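PDB 2YB1: 3',5'-nucleoside bisphosphate phosphatase from Chromobacterium violaceum, which hydrolyses the 3'-phosphate of nucleoside 3',5'-bisphosphates, using three manganese ions, to give a nucleoside 5'-phosphate and orthophosphate. Local coordinates for residues A190-I202 and S221-H235. Numbering follows the deposited sequence.
Sequences AHPGRYDMGRTLI and SGSHSLDDMHKFALH. With MN (manganese (II) ion), chain D; PO4 (phosphate ion), chain F.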
ATOM      1  N   ALA A 190       0.987   1.075  -7.619  1.00  4.12           N
ATOM      2  CA  ALA A 190       1.870   0.419  -6.662  1.00  4.78           C
ATOM      3  C   ALA A 190       2.352  -0.932  -7.192  1.00  3.42           C
ATOM      4  O   ALA A 190       1.625  -1.615  -7.913  1.00  4.63           O
ATOM      5  CB  ALA A 190       1.161   0.242  -5.320  1.00  4.62           C
ATOM      6  N   HIS A 191       3.600  -1.266  -6.876  1.00  4.43           N
ATOM      7  CA  HIS A 191       4.172  -2.588  -7.129  1.00  6.52           C
ATOM      8  C   HIS A 191       3.631  -3.285  -8.385  1.00  5.95           C
ATOM      9  O   HIS A 191       3.072  -4.379  -8.312  1.00  7.01           O
ATOM     10  CB  HIS A 191       4.063  -3.483  -5.880  1.00  5.68           C
ATOM     11  CG  HIS A 191       2.671  -3.623  -5.351  1.00  7.55           C
ATOM     12  ND1 HIS A 191       1.643  -4.164  -6.093  1.00  7.03           N
ATOM     13  CD2 HIS A 191       2.139  -3.302  -4.145  1.00  7.81           C
ATOM     14  CE1 HIS A 191       0.536  -4.163  -5.371  1.00  8.39           C
ATOM     15  NE2 HIS A 191       0.812  -3.646  -4.186  1.00  7.79           N
ATOM     16  N   PRO A 192       3.831  -2.657  -9.554  1.00  8.50           N
ATOM     17  CA  PRO A 192       3.280  -3.170 -10.817  1.00  6.95           C
ATOM     18  C   PRO A 192       3.799  -4.570 -11.194  1.00  7.54           C
ATOM     19  O   PRO A 192       3.118  -5.302 -11.908  1.00  8.89           O
ATOM     20  CB  PRO A 192       3.704  -2.107 -11.843  1.00  5.91           C
ATOM     21  CG  PRO A 192       4.905  -1.431 -11.230  1.00  7.29           C
ATOM     22  CD  PRO A 192       4.600  -1.413  -9.746  1.00  8.24           C
ATOM     23  N   GLY A 193       4.966  -4.949 -10.690  1.00  6.44           N
ATOM     24  CA  GLY A 193       5.531  -6.255 -10.991  1.00  7.69           C
ATOM     25  C   GLY A 193       4.775  -7.421 -10.382  1.00 11.61           C
ATOM     26  O   GLY A 193       5.000  -8.576 -10.759  1.00 10.60           O
ATOM     27  N   ARG A 194       3.877  -7.124  -9.444  1.00 12.45           N
ATOM     28  CA  ARG A 194       3.074  -8.160  -8.793  1.00 15.21           C
ATOM     29  C   ARG A 194       1.833  -8.539  -9.604  1.00 13.62           C
ATOM     30  O   ARG A 194       1.223  -9.572  -9.349  1.00 13.01           O
ATOM     31  CB  ARG A 194       2.623  -7.719  -7.393  1.00 16.83           C
ATOM     32  CG  ARG A 194       3.733  -7.533  -6.385  1.00 24.78           C
ATOM     33  CD  ARG A 194       3.468  -8.351  -5.113  1.00 32.99           C
ATOM     34  NE  ARG A 194       2.099  -8.210  -4.590  1.00 37.14           N
ATOM     35  CZ  ARG A 194       1.776  -7.588  -3.456  1.00 38.77           C
ATOM     36  NH1 ARG A 194       2.725  -7.027  -2.708  1.00 38.80           N
ATOM     37  NH2 ARG A 194       0.504  -7.526  -3.064  1.00 38.64           N
ATOM     38  N   TYR A 195       1.443  -7.703 -10.563  1.00  8.31           N
ATOM     39  CA  TYR A 195       0.181  -7.931 -11.259  1.00  8.70           C
ATOM     40  C   TYR A 195       0.346  -9.003 -12.342  1.00 12.10           C
ATOM     41  O   TYR A 195       1.422  -9.111 -12.950  1.00 10.54           O
ATOM     42  CB  TYR A 195      -0.331  -6.622 -11.868  1.00  8.52           C
ATOM     43  CG  TYR A 195      -0.497  -5.491 -10.867  1.00  9.73           C
ATOM     44  CD1 TYR A 195      -0.980  -5.733  -9.590  1.00  9.36           C
ATOM     45  CD2 TYR A 195      -0.167  -4.180 -11.205  1.00 10.25           C
ATOM     46  CE1 TYR A 195      -1.127  -4.707  -8.673  1.00 10.08           C
ATOM     47  CE2 TYR A 195      -0.317  -3.141 -10.292  1.00 10.98           C
ATOM     48  CZ  TYR A 195      -0.803  -3.413  -9.027  1.00 11.24           C
ATOM     49  OH  TYR A 195      -0.950  -2.397  -8.101  1.00 11.04           O
ATOM     50  N   ASP A 196      -0.702  -9.775 -12.623  1.00 12.66           N
ATOM     51  CA  ASP A 196      -0.520 -10.789 -13.647  1.00 17.91           C
ATOM     52  C   ASP A 196      -0.940 -10.133 -14.958  1.00 18.32           C
ATOM     53  O   ASP A 196      -2.082 -10.263 -15.419  1.00 18.32           O
ATOM     54  CB  ASP A 196      -1.418 -11.989 -13.319  1.00 23.41           C
ATOM     55  CG  ASP A 196      -1.395 -13.084 -14.399  1.00 29.86           C
ATOM     56  OD1 ASP A 196      -0.332 -13.334 -15.018  1.00 30.68           O
ATOM     57  OD2 ASP A 196      -2.461 -13.710 -14.609  1.00 32.77           O
ATOM     58  N   MET A 197       0.058  -9.535 -15.609  1.00 15.70           N
ATOM     59  CA  MET A 197      -0.151  -8.703 -16.787  1.00 13.83           C
ATOM     60  C   MET A 197       1.127  -8.712 -17.609  1.00 12.73           C
ATOM     61  O   MET A 197       2.220  -8.580 -17.054  1.00 12.58           O
ATOM     62  CB  MET A 197      -0.451  -7.257 -16.361  1.00 10.31           C
ATOM     63  CG  MET A 197      -1.738  -7.067 -15.542  1.00 10.56           C
ATOM     64  SD  MET A 197      -1.984  -5.325 -15.122  1.00  7.62           S
ATOM     65  CE  MET A 197      -3.447  -5.412 -14.088  1.00  6.27           C
ATOM     66  N   GLY A 198       0.989  -8.791 -18.926  1.00 10.59           N
ATOM     67  CA  GLY A 198       2.127  -8.696 -19.821  1.00 10.30           C
ATOM     68  C   GLY A 198       2.287  -7.239 -20.200  1.00 10.86           C
ATOM     69  O   GLY A 198       1.593  -6.375 -19.644  1.00  9.52           O
ATOM     70  N   ARG A 199       3.175  -6.940 -21.143  1.00  9.24           N
ATOM     71  CA  ARG A 199       3.442  -5.534 -21.431  1.00 10.39           C
ATOM     72  C   ARG A 199       2.235  -4.827 -22.034  1.00  8.61           C
ATOM     73  O   ARG A 199       2.107  -3.610 -21.943  1.00  7.54           O
ATOM     74  CB  ARG A 199       4.680  -5.359 -22.312  1.00 14.13           C
ATOM     75  CG  ARG A 199       4.672  -6.149 -23.603  1.00 16.96           C
ATOM     76  CD  ARG A 199       5.959  -5.857 -24.370  1.00 18.97           C
ATOM     77  NE  ARG A 199       6.310  -6.915 -25.309  1.00 20.61           N
ATOM     78  CZ  ARG A 199       5.999  -6.891 -26.596  1.00 20.65           C
ATOM     79  NH1 ARG A 199       5.320  -5.863 -27.087  1.00 21.77           N
ATOM     80  NH2 ARG A 199       6.356  -7.892 -27.384  1.00 20.52           N
ATOM     81  N   THR A 200       1.343  -5.591 -22.653  1.00  8.11           N
ATOM     82  CA  THR A 200       0.146  -4.991 -23.234  1.00  9.66           C
ATOM     83  C   THR A 200      -0.872  -4.543 -22.169  1.00  9.89           C
ATOM     84  O   THR A 200      -1.390  -3.425 -22.229  1.00  7.12           O
ATOM     85  CB  THR A 200      -0.497  -5.923 -24.271  1.00 10.02           C
ATOM     86  OG1 THR A 200       0.403  -6.070 -25.374  1.00  9.72           O
ATOM     87  CG2 THR A 200      -1.826  -5.358 -24.771  1.00 11.91           C
ATOM     88  N   LEU A 201      -1.152  -5.417 -21.205  1.00  9.64           N
ATOM     89  CA  LEU A 201      -2.049  -5.060 -20.109  1.00 11.39           C
ATOM     90  C   LEU A 201      -1.483  -3.945 -19.238  1.00  9.79           C
ATOM     91  O   LEU A 201      -2.218  -3.060 -18.799  1.00  7.88           O
ATOM     92  CB  LEU A 201      -2.376  -6.280 -19.251  1.00 10.84           C
ATOM     93  CG  LEU A 201      -3.639  -7.015 -19.699  1.00 15.94           C
ATOM     94  CD1 LEU A 201      -3.980  -8.119 -18.715  1.00 14.97           C
ATOM     95  CD2 LEU A 201      -4.804  -6.031 -19.837  1.00 17.83           C
ATOM     96  N   ILE A 202      -0.178  -3.991 -18.984  1.00  9.39           N
ATOM     97  CA  ILE A 202       0.478  -2.927 -18.223  1.00  9.61           C
ATOM     98  C   ILE A 202       0.294  -1.588 -18.926  1.00  7.27           C
ATOM     99  O   ILE A 202      -0.033  -0.580 -18.297  1.00  7.29           O
ATOM    100  CB  ILE A 202       1.997  -3.195 -18.021  1.00 12.82           C
ATOM    101  CG1 ILE A 202       2.228  -4.337 -17.023  1.00 13.29           C
ATOM    102  CG2 ILE A 202       2.694  -1.928 -17.529  1.00 11.98           C
ATOM    103  CD1 ILE A 202       1.800  -4.008 -15.608  1.00 14.63           C
ATOM    104  N   SER A 221      10.691  -1.013  -5.486  1.00  8.84           N
ATOM    105  CA  SER A 221       9.680  -1.553  -4.585  1.00  9.60           C
ATOM    106  C   SER A 221      10.205  -2.820  -3.919  1.00 12.13           C
ATOM    107  O   SER A 221      10.918  -3.616  -4.542  1.00  9.19           O
ATOM    108  CB  SER A 221       8.380  -1.820  -5.356  1.00 10.37           C
ATOM    109  OG  SER A 221       7.532  -2.714  -4.667  1.00 12.73           O
ATOM    110  N   GLY A 222       9.868  -2.996  -2.644  1.00 14.07           N
ATOM    111  CA  GLY A 222      10.272  -4.180  -1.918  1.00 15.34           C
ATOM    112  C   GLY A 222       9.783  -5.425  -2.621  1.00 17.60           C
ATOM    113  O   GLY A 222      10.342  -6.507  -2.434  1.00 18.09           O
ATOM    114  N   SER A 223       8.751  -5.260  -3.446  1.00 19.66           N
ATOM    115  CA  SER A 223       8.151  -6.357  -4.211  1.00 23.14           C
ATOM    116  C   SER A 223       8.772  -6.566  -5.601  1.00 22.87           C
ATOM    117  O   SER A 223       8.297  -7.407  -6.363  1.00 26.24           O
ATOM    118  CB  SER A 223       6.638  -6.136  -4.380  1.00 26.25           C
ATOM    119  OG  SER A 223       5.969  -6.019  -3.131  1.00 29.38           O
ATOM    120  N   HIS A 224       9.814  -5.806  -5.935  1.00 15.90           N
ATOM    121  CA  HIS A 224      10.366  -5.833  -7.283  1.00 14.32           C
ATOM    122  C   HIS A 224      11.742  -6.465  -7.342  1.00 15.62           C
ATOM    123  O   HIS A 224      12.561  -6.279  -6.441  1.00 18.12           O
ATOM    124  CB  HIS A 224      10.449  -4.418  -7.866  1.00 12.24           C
ATOM    125  CG  HIS A 224       9.158  -3.924  -8.443  1.00 10.97           C
ATOM    126  ND1 HIS A 224       9.009  -2.648  -8.943  1.00  6.58           N
ATOM    127  CD2 HIS A 224       7.958  -4.535  -8.597  1.00  9.55           C
ATOM    128  CE1 HIS A 224       7.770  -2.493  -9.378  1.00  8.07           C
ATOM    129  NE2 HIS A 224       7.115  -3.626  -9.188  1.00  7.98           N
ATOM    130  N   SER A 225      12.002  -7.207  -8.411  1.00 13.48           N
ATOM    131  CA  SER A 225      13.352  -7.650  -8.678  1.00 13.71           C
ATOM    132  C   SER A 225      14.057  -6.536  -9.435  1.00 13.74           C
ATOM    133  O   SER A 225      13.423  -5.558  -9.867  1.00 11.38           O
ATOM    134  CB  SER A 225      13.329  -8.903  -9.546  1.00 16.54           C
ATOM    135  OG  SER A 225      12.795  -8.595 -10.827  1.00 16.53           O
ATOM    136  N   LEU A 226      15.352  -6.702  -9.659  1.00 15.12           N
ATOM    137  CA  LEU A 226      16.096  -5.709 -10.418  1.00 18.05           C
ATOM    138  C   LEU A 226      15.581  -5.639 -11.849  1.00 14.51           C
ATOM    139  O   LEU A 226      15.538  -4.549 -12.438  1.00 12.78           O
ATOM    140  CB  LEU A 226      17.602  -5.996 -10.393  1.00 22.68           C
ATOM    141  CG  LEU A 226      18.271  -5.770  -9.030  1.00 26.63           C
ATOM    142  CD1 LEU A 226      19.759  -6.082  -9.099  1.00 28.52           C
ATOM    143  CD2 LEU A 226      18.029  -4.342  -8.518  1.00 26.13           C
ATOM    144  N   ASP A 227      15.196  -6.788 -12.410  1.00 13.13           N
ATOM    145  CA  ASP A 227      14.582  -6.804 -13.744  1.00 16.35           C
ATOM    146  C   ASP A 227      13.274  -6.025 -13.751  1.00 12.02           C
ATOM    147  O   ASP A 227      12.978  -5.324 -14.719  1.00 10.01           O
ATOM    148  CB  ASP A 227      14.336  -8.227 -14.257  1.00 22.45           C
ATOM    149  CG  ASP A 227      15.615  -8.922 -14.697  1.00 28.80           C
ATOM    150  OD1 ASP A 227      16.635  -8.225 -14.892  1.00 30.06           O
ATOM    151  OD2 ASP A 227      15.596 -10.164 -14.854  1.00 30.80           O
ATOM    152  N   ASP A 228      12.489  -6.163 -12.680  1.00  9.42           N
ATOM    153  CA  ASP A 228      11.249  -5.390 -12.548  1.00  9.29           C
ATOM    154  C   ASP A 228      11.557  -3.900 -12.569  1.00  7.87           C
ATOM    155  O   ASP A 228      10.881  -3.133 -13.249  1.00  7.57           O
ATOM    156  CB  ASP A 228      10.493  -5.720 -11.252  1.00 10.68           C
ATOM    157  CG  ASP A 228       9.834  -7.103 -11.269  1.00 15.13           C
ATOM    158  OD1 ASP A 228       9.424  -7.583 -12.344  1.00 15.37           O
ATOM    159  OD2 ASP A 228       9.725  -7.713 -10.185  1.00 13.53           O
ATOM    160  N   MET A 229      12.568  -3.479 -11.804  1.00  8.16           N
ATOM    161  CA  MET A 229      12.914  -2.062 -11.743  1.00  8.76           C
ATOM    162  C   MET A 229      13.257  -1.547 -13.123  1.00  9.80           C
ATOM    163  O   MET A 229      12.811  -0.474 -13.520  1.00  7.99           O
ATOM    164  CB  MET A 229      14.110  -1.813 -10.826  1.00  8.49           C
ATOM    165  CG  MET A 229      13.909  -2.245  -9.388  1.00 11.26           C
ATOM    166  SD  MET A 229      15.249  -1.592  -8.373  1.00 27.28           S
ATOM    167  CE  MET A 229      15.188   0.125  -8.846  1.00  4.71           C
ATOM    168  N   HIS A 230      14.076  -2.306 -13.846  1.00  9.15           N
ATOM    169  CA  HIS A 230      14.460  -1.925 -15.201  1.00 12.51           C
ATOM    170  C   HIS A 230      13.235  -1.793 -16.113  1.00 10.64           C
ATOM    171  O   HIS A 230      13.073  -0.805 -16.826  1.00 10.25           O
ATOM    172  CB  HIS A 230      15.445  -2.960 -15.764  1.00 17.53           C
ATOM    173  CG  HIS A 230      15.799  -2.747 -17.204  1.00 22.52           C
ATOM    174  ND1 HIS A 230      16.816  -1.906 -17.606  1.00 24.84           N
ATOM    175  CD2 HIS A 230      15.279  -3.274 -18.337  1.00 24.07           C
ATOM    176  CE1 HIS A 230      16.905  -1.923 -18.924  1.00 24.02           C
ATOM    177  NE2 HIS A 230      15.985  -2.748 -19.392  1.00 25.13           N
ATOM    178  N   LYS A 231      12.375  -2.802 -16.084  1.00 11.00           N
ATOM    179  CA  LYS A 231      11.209  -2.855 -16.957  1.00 11.56           C
ATOM    180  C   LYS A 231      10.216  -1.729 -16.662  1.00  8.89           C
ATOM    181  O   LYS A 231       9.737  -1.056 -17.567  1.00  6.95           O
ATOM    182  CB  LYS A 231      10.534  -4.219 -16.819  1.00 16.47           C
ATOM    183  CG  LYS A 231       9.358  -4.414 -17.724  1.00 20.81           C
ATOM    184  CD  LYS A 231       8.888  -5.856 -17.672  1.00 24.68           C
ATOM    185  CE  LYS A 231       8.388  -6.234 -16.300  1.00 26.33           C
ATOM    186  NZ  LYS A 231       7.916  -7.652 -16.308  1.00 28.17           N
ATOM    187  N   PHE A 232       9.925  -1.498 -15.391  1.00  8.36           N
ATOM    188  CA  PHE A 232       8.972  -0.438 -15.051  1.00  7.18           C
ATOM    189  C   PHE A 232       9.542   0.989 -15.175  1.00  6.69           C
ATOM    190  O   PHE A 232       8.796   1.936 -15.469  1.00  4.32           O
ATOM    191  CB  PHE A 232       8.265  -0.750 -13.724  1.00  7.65           C
ATOM    192  CG  PHE A 232       7.430  -1.986 -13.810  1.00  9.14           C
ATOM    193  CD1 PHE A 232       6.246  -1.975 -14.532  1.00  9.93           C
ATOM    194  CD2 PHE A 232       7.865  -3.183 -13.259  1.00 10.78           C
ATOM    195  CE1 PHE A 232       5.487  -3.126 -14.666  1.00 10.91           C
ATOM    196  CE2 PHE A 232       7.109  -4.335 -13.378  1.00  9.99           C
ATOM    197  CZ  PHE A 232       5.920  -4.310 -14.088  1.00  8.74           C
ATOM    198  N   ALA A 233      10.858   1.136 -15.014  1.00  5.45           N
ATOM    199  CA  ALA A 233      11.519   2.398 -15.359  1.00  5.70           C
ATOM    200  C   ALA A 233      11.262   2.798 -16.821  1.00  6.46           C
ATOM    201  O   ALA A 233      11.025   3.971 -17.119  1.00  8.47           O
ATOM    202  CB  ALA A 233      13.021   2.316 -15.088  1.00  4.70           C
ATOM    203  N   LEU A 234      11.338   1.826 -17.726  1.00  5.39           N
ATOM    204  CA  LEU A 234      11.069   2.056 -19.153  1.00  5.58           C
ATOM    205  C   LEU A 234       9.596   2.346 -19.431  1.00  6.20           C
ATOM    206  O   LEU A 234       9.285   3.259 -20.198  1.00  6.70           O
ATOM    207  CB  LEU A 234      11.528   0.871 -20.008  1.00  8.74           C
ATOM    208  CG  LEU A 234      13.040   0.641 -20.073  1.00 14.29           C
ATOM    209  CD1 LEU A 234      13.356  -0.533 -20.998  1.00 14.36           C
ATOM    210  CD2 LEU A 234      13.742   1.919 -20.532  1.00 15.00           C
ATOM    211  N   HIS A 235       8.694   1.579 -18.815  1.00  5.55           N
ATOM    212  CA  HIS A 235       7.257   1.870 -18.925  1.00  6.53           C
ATOM    213  C   HIS A 235       6.995   3.303 -18.487  1.00  6.31           C
ATOM    214  O   HIS A 235       6.254   4.046 -19.145  1.00  6.60           O
ATOM    215  CB  HIS A 235       6.407   0.931 -18.056  1.00  8.28           C
ATOM    216  CG  HIS A 235       6.102  -0.395 -18.687  1.00 11.01           C
ATOM    217  ND1 HIS A 235       5.299  -0.526 -19.800  1.00 10.92           N
ATOM    218  CD2 HIS A 235       6.449  -1.655 -18.324  1.00 13.94           C
ATOM    219  CE1 HIS A 235       5.184  -1.805 -20.111  1.00 13.36           C
ATOM    220  NE2 HIS A 235       5.874  -2.511 -19.232  1.00 14.99           N
TER
HETATM  221 MN    MN D1291      -0.331  -3.197  -2.436  1.00 10.70          MN
HETATM  222  P   PO4 F1293       0.690  -4.573  -0.321  1.00  9.28           P
HETATM  223  O1  PO4 F1293       1.702  -5.703  -0.358  1.00  8.00           O
HETATM  224  O2  PO4 F1293       0.416  -4.202   1.103  1.00  9.26           O
HETATM  225  O3  PO4 F1293       1.243  -3.342  -1.022  1.00  9.07           O
HETATM  226  O4  PO4 F1293      -0.563  -5.031  -1.025  1.00  6.73           O
HETATM  227  O   HOH W   1       7.157  -9.412 -12.032  1.00 33.20           O
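With CG beside its backbone N (chi1 -82°), the His224 ring reaches residues 191-193, while bends at chi2 and chi3 carry the Arg194 guanidinium past Ser223 to a bound phosphate. His224 NE2 accepts from Gly193 N (2.9 Å), the donor lying 24° out of the imidazole plane; Val219 O engages ND1, so both ring nitrogens are held. Pro192 CD meets the edge of this ring near CE1, and Pro192 CG lies over one face of Phe232, a CH-pi contact 3.7 Å from the centroid. Ile202 CD1 approaches the Phe232 edge; Ile202 CG2, the other branch, lies over the His235 ring in a second CH-pi contact, 3.6 Å from the centroid. A water donates to both Gly193 O and Asp228 OD1, and Asp228 also closes the capping box with Ser225. Arg194 NH1 gives phosphate O1 a nearly straight bond (2.9 Å, 170°) and Ser223 OG a weak one (3.4 Å). Its guanidinium covers one face of His191, whose NE2 binds manganese at 2.1 Å. Glu64 and His75 join that ion, which phosphate O3 and O4 also ligate. The loop after strand 186-189 so supplies His191 to one metal of the trinuclear manganese site of a PHP-family phosphatase.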